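Local atomic coordinates of Ifi204 (Mus musculus domesticus, PDB entry 5YZW), a protein that probably recognises DNA through its HIN domain as an interferon-inducible DNA sensor of the innate immune system. Residues Ser113-Arg116 / Gly117-Val120; Thr130-Lys134 / Phe135-Gly139; Arg183-Arg186 / His187-Met190. All coordinates share one frame; numbering follows the deposited sequence.

Interaction 1 (Ser113-Arg116 / Gly117-Val120); sequences SQAR and GTFV
A115 and T118 are the first and last residues of a type II beta turn that leads into strand 119-132 of the second OB fold of this HIN domain, and they illustrate how a side chain can reinforce the backbone bond that defines a turn. The hydrogen bonds converge on a single acceptor, A115 O. The amide T118 N reaches it over 3.3 Å from above the carbonyl plane, with a fairly straight angle of 163° at the hydrogen. The hydroxyl T118 OG1 donates to the same A115 O over a shorter 2.8 Å and arrives nearly in line with the C=O bond. Two donors of one residue thus grip one oxygen, and the first torsion of T118 explains it: chi1 of 50° sets OG1 between the backbone N and the carbonyl carbon, facing back across the turn.

Nonpolar contact is slight by comparison. The methyl T118 CG2 stands 4.1 Å from A115 CB, a loose meeting of two methyl groups beside the bonded oxygen.

The backbone supplies the remaining constraint. G117 takes the third position of the turn with a positive phi of 104°, where a beta carbon would lie 2.4 Å from R116 O and clash. Around this corner, G117 and T118 pair through their backbones with L173, and R116 NE is hydrogen-bonded to S175 OG. The turn hands over to the strand at F119, where the carbonyl oxygen G117 O sits over one face of the ring, 3.9 Å above its plane and offset toward the rim.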
ATOM      1  N   SER A 113      -3.961  17.432  -7.668  1.00 72.81           N
ATOM      2  CA  SER A 113      -3.042  18.453  -7.182  1.00 72.28           C
ATOM      3  C   SER A 113      -1.680  17.892  -6.780  1.00 69.32           C
ATOM      4  O   SER A 113      -0.764  18.678  -6.509  1.00 71.79           O
ATOM      5  CB  SER A 113      -3.660  19.195  -5.990  1.00 77.16           C
ATOM      6  OG  SER A 113      -3.690  18.374  -4.833  1.00 85.63           O
ATOM      7  N   GLN A 114      -1.513  16.571  -6.759  1.00 66.14           N
ATOM      8  CA  GLN A 114      -0.296  15.960  -6.243  1.00 59.65           C
ATOM      9  C   GLN A 114       0.745  15.737  -7.344  1.00 60.45           C
ATOM     10  O   GLN A 114       0.436  15.701  -8.540  1.00 56.68           O
ATOM     11  CB  GLN A 114      -0.620  14.630  -5.555  1.00 63.03           C
ATOM     12  CG  GLN A 114      -1.498  14.766  -4.318  1.00 69.39           C
ATOM     13  CD  GLN A 114      -0.902  15.711  -3.285  1.00 77.14           C
ATOM     14  OE1 GLN A 114      -1.309  16.872  -3.182  1.00 87.30           O
ATOM     15  NE2 GLN A 114       0.073  15.221  -2.527  1.00 75.57           N
ATOM     16  N   ALA A 115       1.990  15.539  -6.909  1.00 50.51           N
ATOM     17  CA  ALA A 115       3.108  15.417  -7.832  1.00 52.45           C
ATOM     18  C   ALA A 115       3.053  14.096  -8.590  1.00 49.92           C
ATOM     19  O   ALA A 115       2.801  13.037  -8.009  1.00 50.05           O
ATOM     20  CB  ALA A 115       4.432  15.532  -7.076  1.00 54.21           C
ATOM     21  N   ARG A 116       3.272  14.166  -9.897  1.00 51.64           N
ATOM     22  CA  ARG A 116       3.284  12.962 -10.719  1.00 55.65           C
ATOM     23  C   ARG A 116       4.452  12.075 -10.301  1.00 49.82           C
ATOM     24  O   ARG A 116       5.581  12.552 -10.155  1.00 48.03           O
ATOM     25  CB  ARG A 116       3.388  13.327 -12.201  1.00 59.75           C
ATOM     26  CG  ARG A 116       2.085  13.843 -12.801  1.00 77.33           C
ATOM     27  CD  ARG A 116       2.034  15.369 -12.880  1.00 86.47           C
ATOM     28  NE  ARG A 116       1.337  15.810 -14.086  1.00 91.58           N
ATOM     29  CZ  ARG A 116       1.185  17.079 -14.454  1.00 95.22           C
ATOM     30  NH1 ARG A 116       1.674  18.054 -13.701  1.00 94.49           N
ATOM     31  NH2 ARG A 116       0.538  17.375 -15.578  1.00 97.29           N
ATOM     32  N   GLY A 117       4.179  10.790 -10.096  1.00 46.90           N
ATOM     33  CA  GLY A 117       5.177   9.839  -9.655  1.00 49.99           C
ATOM     34  C   GLY A 117       5.070   9.470  -8.189  1.00 48.68           C
ATOM     35  O   GLY A 117       5.766   8.554  -7.747  1.00 47.26           O
ATOM     36  N   THR A 118       4.227  10.138  -7.422  1.00 46.13           N
ATOM     37  CA  THR A 118       4.030   9.690  -6.055  1.00 49.81           C
ATOM     38  C   THR A 118       3.212   8.399  -6.047  1.00 50.62           C
ATOM     39  O   THR A 118       2.468   8.093  -6.983  1.00 51.87           O
ATOM     40  CB  THR A 118       3.343  10.779  -5.241  1.00 55.52           C
ATOM     41  OG1 THR A 118       2.193  11.236  -5.959  1.00 52.88           O
ATOM     42  CG2 THR A 118       4.283  11.963  -5.046  1.00 60.06           C
ATOM     43  N   PHE A 119       3.377   7.623  -4.989  1.00 40.43           N
ATOM     44  CA  PHE A 119       2.682   6.350  -4.847  1.00 47.38           C
ATOM     45  C   PHE A 119       1.440   6.509  -3.976  1.00 49.06           C
ATOM     46  O   PHE A 119       1.465   7.187  -2.950  1.00 47.53           O
ATOM     47  CB  PHE A 119       3.641   5.306  -4.285  1.00 45.81           C
ATOM     48  CG  PHE A 119       4.860   5.126  -5.143  1.00 45.06           C
ATOM     49  CD1 PHE A 119       4.801   4.383  -6.313  1.00 44.06           C
ATOM     50  CD2 PHE A 119       6.052   5.754  -4.816  1.00 45.84           C
ATOM     51  CE1 PHE A 119       5.918   4.233  -7.127  1.00 54.21           C
ATOM     52  CE2 PHE A 119       7.175   5.596  -5.611  1.00 44.19           C
ATOM     53  CZ  PHE A 119       7.105   4.836  -6.782  1.00 49.40           C
ATOM     54  N   VAL A 120       0.346   5.900  -4.409  1.00 40.81           N
ATOM     55  CA  VAL A 120      -0.988   6.175  -3.888  1.00 46.59           C
ATOM     56  C   VAL A 120      -1.627   4.857  -3.462  1.00 42.78           C
ATOM     57  O   VAL A 120      -1.405   3.819  -4.097  1.00 47.61           O
ATOM     58  CB  VAL A 120      -1.855   6.898  -4.950  1.00 49.13           C
ATOM     59  CG1 VAL A 120      -3.310   7.029  -4.490  1.00 46.20           C
ATOM     60  CG2 VAL A 120      -1.271   8.268  -5.264  1.00 50.76           C
TER

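Interaction 2 (Thr130-Lys134 / Phe135-Gly139); sequences TERNK and FIYYG
The beta hairpin formed by strands 119-132 and 135-142 closes at R132 and F135 through a type I' turn, in which N133 and K134 both adopt positive phi. The pairing is regular: Y137 N bonds T130 O over 2.8 Å, T130 N returns a bond to Y137 O, and R132 N donates to F135 O. The bond from F135 N to R132 O, at 3.4 Å, is weak. Between these rungs E131 and I136 form a non-hydrogen-bonded pair.

The side chains on the face carrying T130, R132, F135 and Y137 show how a diagonal pair can brace a hairpin. The guanidinium of R132 lies flat on the Y137 ring as a cation-pi stack, the two centres 4.1 Å apart and the planes only 13° from parallel, with NH2 over the ring centre. With chi1 at 43° and an extended chain from CG to NE, the R132 side chain runs across that of Y137 at about a right angle while the two flat groups stay nearly parallel, and R132 CG touches Y137 CE1 at 3.5 Å. T130 O meets the same ring in plane, at its edge. With an alanine in place of Y137, the R132 guanidinium would probably lose the surface it rests on and be set free to turn.

At the turn itself K134 curls back, and its NZ bonds N133 O over 2.8 Å. N133 O also lies at the edge of the F135 ring, 3.0 Å from CD1. Beyond the hairpin, strand 145-151 pairs with strand 135-142; F135 and Y137 both touch V150, and the F135 ring meets that of Y152.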
ATOM      1  N   THR A 130     -11.989  -1.957 -19.731  1.00 90.35           N
ATOM      2  CA  THR A 130     -11.626  -2.242 -21.112  1.00 93.47           C
ATOM      3  C   THR A 130     -10.209  -2.802 -21.132  1.00 88.09           C
ATOM      4  O   THR A 130      -9.396  -2.493 -20.252  1.00 83.79           O
ATOM      5  CB  THR A 130     -11.695  -1.005 -22.029  1.00103.27           C
ATOM      6  OG1 THR A 130     -10.434  -0.329 -22.011  1.00 99.74           O
ATOM      7  CG2 THR A 130     -12.792  -0.022 -21.600  1.00 98.12           C
ATOM      8  N   GLU A 131      -9.918  -3.628 -22.143  1.00 75.76           N
ATOM      9  CA  GLU A 131      -8.593  -4.213 -22.313  1.00 68.07           C
ATOM     10  C   GLU A 131      -8.076  -3.936 -23.712  1.00 84.09           C
ATOM     11  O   GLU A 131      -8.845  -3.955 -24.675  1.00100.57           O
ATOM     12  CB  GLU A 131      -8.605  -5.718 -22.080  1.00 72.27           C
ATOM     13  CG  GLU A 131      -9.718  -6.212 -21.174  1.00 92.66           C
ATOM     14  CD  GLU A 131      -9.690  -7.725 -20.986  1.00107.47           C
ATOM     15  OE1 GLU A 131     -10.725  -8.293 -20.570  1.00107.50           O
ATOM     16  OE2 GLU A 131      -8.628  -8.337 -21.248  1.00110.36           O
ATOM     17  N   ARG A 132      -6.768  -3.794 -23.814  1.00 86.91           N
ATOM     18  CA  ARG A 132      -6.119  -3.606 -25.077  1.00 98.94           C
ATOM     19  C   ARG A 132      -4.632  -3.803 -25.022  1.00 98.64           C
ATOM     20  O   ARG A 132      -3.924  -3.110 -24.341  1.00 97.35           O
ATOM     21  CB  ARG A 132      -6.480  -2.282 -25.774  1.00104.41           C
ATOM     22  CG  ARG A 132      -6.539  -1.020 -24.932  1.00110.94           C
ATOM     23  CD  ARG A 132      -6.930   0.213 -25.754  1.00112.18           C
ATOM     24  NE  ARG A 132      -6.709   1.456 -25.027  1.00109.04           N
ATOM     25  CZ  ARG A 132      -7.625   2.061 -24.275  1.00115.31           C
ATOM     26  NH1 ARG A 132      -8.828   1.538 -24.155  1.00118.40           N
ATOM     27  NH2 ARG A 132      -7.348   3.186 -23.635  1.00115.30           N
ATOM     28  N   ASN A 133      -4.158  -4.775 -25.767  1.00102.76           N
ATOM     29  CA  ASN A 133      -2.729  -5.085 -25.845  1.00 96.91           C
ATOM     30  C   ASN A 133      -2.144  -5.401 -24.469  1.00 87.60           C
ATOM     31  O   ASN A 133      -1.142  -4.817 -24.060  1.00 83.78           O
ATOM     32  CB  ASN A 133      -1.954  -3.947 -26.514  1.00104.75           C
ATOM     33  CG  ASN A 133      -2.485  -3.617 -27.893  1.00129.90           C
ATOM     34  OD1 ASN A 133      -3.595  -3.107 -28.036  1.00140.29           O
ATOM     35  ND2 ASN A 133      -1.696  -3.918 -28.920  1.00135.07           N
ATOM     36  N   LYS A 134      -2.761  -6.368 -23.779  1.00 90.82           N
ATOM     37  CA  LYS A 134      -2.305  -6.924 -22.501  1.00 96.54           C
ATOM     38  C   LYS A 134      -2.521  -5.964 -21.323  1.00 86.45           C
ATOM     39  O   LYS A 134      -2.471  -6.381 -20.161  1.00 83.75           O
ATOM     40  CB  LYS A 134      -0.828  -7.369 -22.570  1.00103.01           C
ATOM     41  CG  LYS A 134      -0.305  -7.824 -23.960  1.00108.75           C
ATOM     42  CD  LYS A 134       1.218  -8.019 -23.999  1.00103.61           C
ATOM     43  CE  LYS A 134       1.992  -6.696 -23.978  1.00 89.72           C
ATOM     44  NZ  LYS A 134       1.469  -5.625 -24.864  1.00 85.40           N
ATOM     45  N   PHE A 135      -2.859  -4.718 -21.556  1.00 84.25           N
ATOM     46  CA  PHE A 135      -3.114  -3.814 -20.453  1.00 85.75           C
ATOM     47  C   PHE A 135      -4.557  -3.886 -20.172  1.00 83.99           C
ATOM     48  O   PHE A 135      -5.278  -4.288 -21.020  1.00 92.11           O
ATOM     49  CB  PHE A 135      -2.829  -2.376 -20.860  1.00 84.22           C
ATOM     50  CG  PHE A 135      -1.396  -2.092 -21.065  1.00 82.96           C
ATOM     51  CD1 PHE A 135      -0.756  -2.561 -22.155  1.00 87.76           C
ATOM     52  CD2 PHE A 135      -0.696  -1.390 -20.151  1.00 77.68           C
ATOM     53  CE1 PHE A 135       0.564  -2.332 -22.350  1.00 88.28           C
ATOM     54  CE2 PHE A 135       0.620  -1.157 -20.324  1.00 78.92           C
ATOM     55  CZ  PHE A 135       1.257  -1.626 -21.429  1.00 87.32           C
ATOM     56  N   ILE A 136      -4.978  -3.482 -18.990  1.00 66.98           N
ATOM     57  CA  ILE A 136      -6.382  -3.400 -18.622  1.00 66.95           C
ATOM     58  C   ILE A 136      -6.643  -2.090 -17.891  1.00 70.50           C
ATOM     59  O   ILE A 136      -5.944  -1.743 -16.927  1.00 72.44           O
ATOM     60  CB  ILE A 136      -6.827  -4.624 -17.805  1.00 85.14           C
ATOM     61  CG1 ILE A 136      -8.163  -4.363 -17.128  1.00 68.16           C
ATOM     62  CG2 ILE A 136      -5.782  -4.988 -16.792  1.00 96.58           C
ATOM     63  CD1 ILE A 136      -8.790  -5.616 -16.691  1.00 80.89           C
ATOM     64  N   TYR A 137      -7.638  -1.354 -18.371  1.00 72.56           N
ATOM     65  CA  TYR A 137      -7.924   0.016 -17.961  1.00 79.76           C
ATOM     66  C   TYR A 137      -9.230   0.018 -17.178  1.00 79.27           C
ATOM     67  O   TYR A 137     -10.280  -0.337 -17.720  1.00 85.42           O
ATOM     68  CB  TYR A 137      -8.030   0.942 -19.180  1.00 81.73           C
ATOM     69  CG  TYR A 137      -6.787   0.995 -20.052  1.00 79.14           C
ATOM     70  CD1 TYR A 137      -6.531   0.008 -21.001  1.00 84.14           C
ATOM     71  CD2 TYR A 137      -5.867   2.027 -19.920  1.00 78.09           C
ATOM     72  CE1 TYR A 137      -5.389   0.051 -21.793  1.00 83.04           C
ATOM     73  CE2 TYR A 137      -4.723   2.078 -20.704  1.00 83.38           C
ATOM     74  CZ  TYR A 137      -4.489   1.090 -21.643  1.00 87.15           C
ATOM     75  OH  TYR A 137      -3.353   1.143 -22.432  1.00 79.38           O
ATOM     76  N   TYR A 138      -9.162   0.407 -15.914  1.00 69.46           N
ATOM     77  CA  TYR A 138     -10.338   0.512 -15.056  1.00 78.58           C
ATOM     78  C   TYR A 138     -10.687   1.984 -14.872  1.00 82.59           C
ATOM     79  O   TYR A 138      -9.914   2.739 -14.275  1.00 74.69           O
ATOM     80  CB  TYR A 138     -10.095  -0.144 -13.699  1.00 82.58           C
ATOM     81  CG  TYR A 138      -9.941  -1.647 -13.723  1.00 83.28           C
ATOM     82  CD1 TYR A 138     -11.058  -2.468 -13.776  1.00 88.97           C
ATOM     83  CD2 TYR A 138      -8.687  -2.246 -13.622  1.00 74.62           C
ATOM     84  CE1 TYR A 138     -10.935  -3.844 -13.776  1.00 90.12           C
ATOM     85  CE2 TYR A 138      -8.553  -3.624 -13.611  1.00 71.62           C
ATOM     86  CZ  TYR A 138      -9.688  -4.419 -13.693  1.00 83.27           C
ATOM     87  OH  TYR A 138      -9.587  -5.792 -13.688  1.00 81.60           O
ATOM     88  N   GLY A 139     -11.841   2.400 -15.389  1.00 82.03           N
ATOM     89  CA  GLY A 139     -12.383   3.700 -15.035  1.00 82.32           C
ATOM     90  C   GLY A 139     -12.839   3.692 -13.583  1.00 83.37           C
ATOM     91  O   GLY A 139     -13.675   2.858 -13.197  1.00 98.14           O
TER

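Interaction 3 (Arg183-Arg186 / His187-Met190); sequences RSVR and HSYM
The guanidinium of R186 and the imidazole of H187 stand at 51° to each other. They are joined at their edges by one water, which lies in the plane of both groups: it accepts from R186 NE over 3.0 Å and sits 3.1 Å from H187 NE2. Each group has a further partner, for R186 NH2 forms a salt bridge with D25 and H187 ND1 is hydrogen-bonded to K47 NZ, while the H187 ring meets F49 edge to face. With CG anti to the backbone N (chi1 -175°) and the chain extended as far as NE, R186 carries its guanidinium to the water and to D25. The aliphatic part of that chain passes the imidazole, with R186 CG 4.0 Å from H187 CD2.

Between V185 and S188 the backbone reverses. S188 N donates to V185 O over 2.9 Å, coming from well above the carbonyl plane, and the bond is answered by V185 N, which donates to S188 OG over 2.6 Å in a nearly straight bond. This exchange, with a backbone donor and a side-chain acceptor at opposite ends of one turn, is the principle at work here. A chi1 of -59° places OG beside the backbone N of S188, within range of V185. The hydroxyl is further bonded to C170 O, so a largely buried oxygen is held from two quarters. V185 CG2 packs against S188 OG at 3.3 Å.

R154 reaches the carbonyl oxygens of R186 and S188, and H34 bonds that of H187. The whole is a type I beta turn linking strands 180-183 and 189-192 of the second OB fold, set against residues of the first, as befits the paired OB folds of a HIN domain.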
ATOM      1  N   ARG A 183      -1.008   3.828 -12.148  1.00 53.24           N
ATOM      2  CA  ARG A 183      -0.352   2.739 -12.853  1.00 45.00           C
ATOM      3  C   ARG A 183       0.166   1.689 -11.881  1.00 53.51           C
ATOM      4  O   ARG A 183       0.884   2.005 -10.923  1.00 47.51           O
ATOM      5  CB  ARG A 183       0.804   3.284 -13.693  1.00 50.69           C
ATOM      6  CG  ARG A 183       0.407   3.698 -15.085  1.00 61.26           C
ATOM      7  CD  ARG A 183       1.445   4.599 -15.692  1.00 60.24           C
ATOM      8  NE  ARG A 183       0.828   5.506 -16.660  1.00 70.26           N
ATOM      9  CZ  ARG A 183       0.513   5.164 -17.908  1.00 71.39           C
ATOM     10  NH1 ARG A 183       0.751   3.933 -18.342  1.00 73.25           N
ATOM     11  NH2 ARG A 183      -0.045   6.054 -18.720  1.00 69.48           N
ATOM     12  N   SER A 184      -0.189   0.439 -12.140  1.00 50.77           N
ATOM     13  CA  SER A 184       0.450  -0.670 -11.453  1.00 55.16           C
ATOM     14  C   SER A 184       1.955  -0.618 -11.678  1.00 56.89           C
ATOM     15  O   SER A 184       2.422  -0.295 -12.774  1.00 49.54           O
ATOM     16  CB  SER A 184      -0.119  -1.989 -11.968  1.00 58.90           C
ATOM     17  OG  SER A 184       0.349  -2.246 -13.285  1.00 61.55           O
ATOM     18  N   VAL A 185       2.714  -0.917 -10.624  1.00 52.71           N
ATOM     19  CA  VAL A 185       4.174  -0.968 -10.659  1.00 55.58           C
ATOM     20  C   VAL A 185       4.632  -2.209  -9.899  1.00 46.99           C
ATOM     21  O   VAL A 185       3.817  -2.986  -9.384  1.00 45.08           O
ATOM     22  CB  VAL A 185       4.834   0.296 -10.063  1.00 54.60           C
ATOM     23  CG1 VAL A 185       4.601   1.531 -10.955  1.00 52.28           C
ATOM     24  CG2 VAL A 185       4.352   0.527  -8.647  1.00 44.87           C
ATOM     25  N   ARG A 186       5.957  -2.364  -9.795  1.00 50.62           N
ATOM     26  CA  ARG A 186       6.547  -3.611  -9.311  1.00 54.80           C
ATOM     27  C   ARG A 186       6.018  -4.033  -7.931  1.00 51.58           C
ATOM     28  O   ARG A 186       5.813  -5.230  -7.683  1.00 46.94           O
ATOM     29  CB  ARG A 186       8.069  -3.475  -9.270  1.00 62.09           C
ATOM     30  CG  ARG A 186       8.798  -4.765  -8.892  1.00 61.78           C
ATOM     31  CD  ARG A 186      10.288  -4.593  -9.076  1.00 64.56           C
ATOM     32  NE  ARG A 186      11.083  -5.624  -8.410  1.00 66.89           N
ATOM     33  CZ  ARG A 186      11.268  -6.858  -8.878  1.00 73.04           C
ATOM     34  NH1 ARG A 186      10.700  -7.233 -10.016  1.00 78.64           N
ATOM     35  NH2 ARG A 186      12.022  -7.719  -8.205  1.00 75.09           N
ATOM     36  N   HIS A 187       5.815  -3.084  -7.012  1.00 44.34           N
ATOM     37  CA  HIS A 187       5.374  -3.435  -5.657  1.00 50.61           C
ATOM     38  C   HIS A 187       3.877  -3.257  -5.461  1.00 54.23           C
ATOM     39  O   HIS A 187       3.405  -3.291  -4.318  1.00 43.11           O
ATOM     40  CB  HIS A 187       6.123  -2.621  -4.597  1.00 44.40           C
ATOM     41  CG  HIS A 187       7.600  -2.866  -4.579  1.00 48.68           C
ATOM     42  ND1 HIS A 187       8.505  -1.943  -4.102  1.00 48.14           N
ATOM     43  CD2 HIS A 187       8.329  -3.931  -4.990  1.00 50.35           C
ATOM     44  CE1 HIS A 187       9.728  -2.423  -4.234  1.00 45.11           C
ATOM     45  NE2 HIS A 187       9.648  -3.626  -4.774  1.00 46.96           N
ATOM     46  N   SER A 188       3.120  -3.065  -6.539  1.00 47.77           N
ATOM     47  CA  SER A 188       1.693  -2.826  -6.398  1.00 40.26           C
ATOM     48  C   SER A 188       0.966  -4.060  -5.907  1.00 44.96           C
ATOM     49  O   SER A 188       1.384  -5.209  -6.103  1.00 48.02           O
ATOM     50  CB  SER A 188       1.035  -2.380  -7.726  1.00 42.06           C
ATOM     51  OG  SER A 188       1.617  -1.194  -8.231  1.00 44.29           O
ATOM     52  N   TYR A 189      -0.183  -3.797  -5.303  1.00 41.57           N
ATOM     53  CA  TYR A 189      -1.077  -4.850  -4.858  1.00 43.20           C
ATOM     54  C   TYR A 189      -2.495  -4.326  -5.012  1.00 48.67           C
ATOM     55  O   TYR A 189      -2.755  -3.133  -4.837  1.00 50.65           O
ATOM     56  CB  TYR A 189      -0.801  -5.263  -3.386  1.00 45.78           C
ATOM     57  CG  TYR A 189      -1.849  -6.218  -2.846  1.00 46.18           C
ATOM     58  CD1 TYR A 189      -1.754  -7.590  -3.073  1.00 44.39           C
ATOM     59  CD2 TYR A 189      -2.943  -5.750  -2.133  1.00 44.47           C
ATOM     60  CE1 TYR A 189      -2.737  -8.474  -2.597  1.00 49.05           C
ATOM     61  CE2 TYR A 189      -3.922  -6.615  -1.651  1.00 43.62           C
ATOM     62  CZ  TYR A 189      -3.823  -7.972  -1.887  1.00 51.47           C
ATOM     63  OH  TYR A 189      -4.804  -8.819  -1.399  1.00 55.12           O
ATOM     64  N   MET A 190      -3.414  -5.223  -5.333  1.00 47.44           N
ATOM     65  CA  MET A 190      -4.806  -4.822  -5.399  1.00 46.88           C
ATOM     66  C   MET A 190      -5.675  -6.035  -5.118  1.00 54.91           C
ATOM     67  O   MET A 190      -5.265  -7.176  -5.345  1.00 57.39           O
ATOM     68  CB  MET A 190      -5.157  -4.221  -6.771  1.00 59.65           C
ATOM     69  CG  MET A 190      -4.867  -5.144  -7.948  1.00 67.20           C
ATOM     70  SD  MET A 190      -5.225  -4.387  -9.567  1.00 73.01           S
ATOM     71  CE  MET A 190      -6.436  -3.197  -9.091  1.00 51.34           C
TER
HETATM   72  O   HOH W   1      12.131  -5.300  -5.647  1.00 67.34           O

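All three contacts are tight turns at the margins of one OB-fold sheet: interaction 1 leads into it from a helix, while interactions 2 and 3 join two of its strands. Interactions 1 and 2 bracket strand 119-132, one at its start and the other at its far end, with centres about 22 Å apart and nearest atoms about 13 Å apart. Interaction 3 is closer to both: its nearest atoms come within about 4 Å of interaction 1 and about 5 Å of interaction 2, without touching either. Common neighbours bridge these gaps. E172 lies beside F119 and V185, while Y152 meets F135 and bonds S184. The crystallised chain carries no DNA, so any part the turns play in binding it remains open.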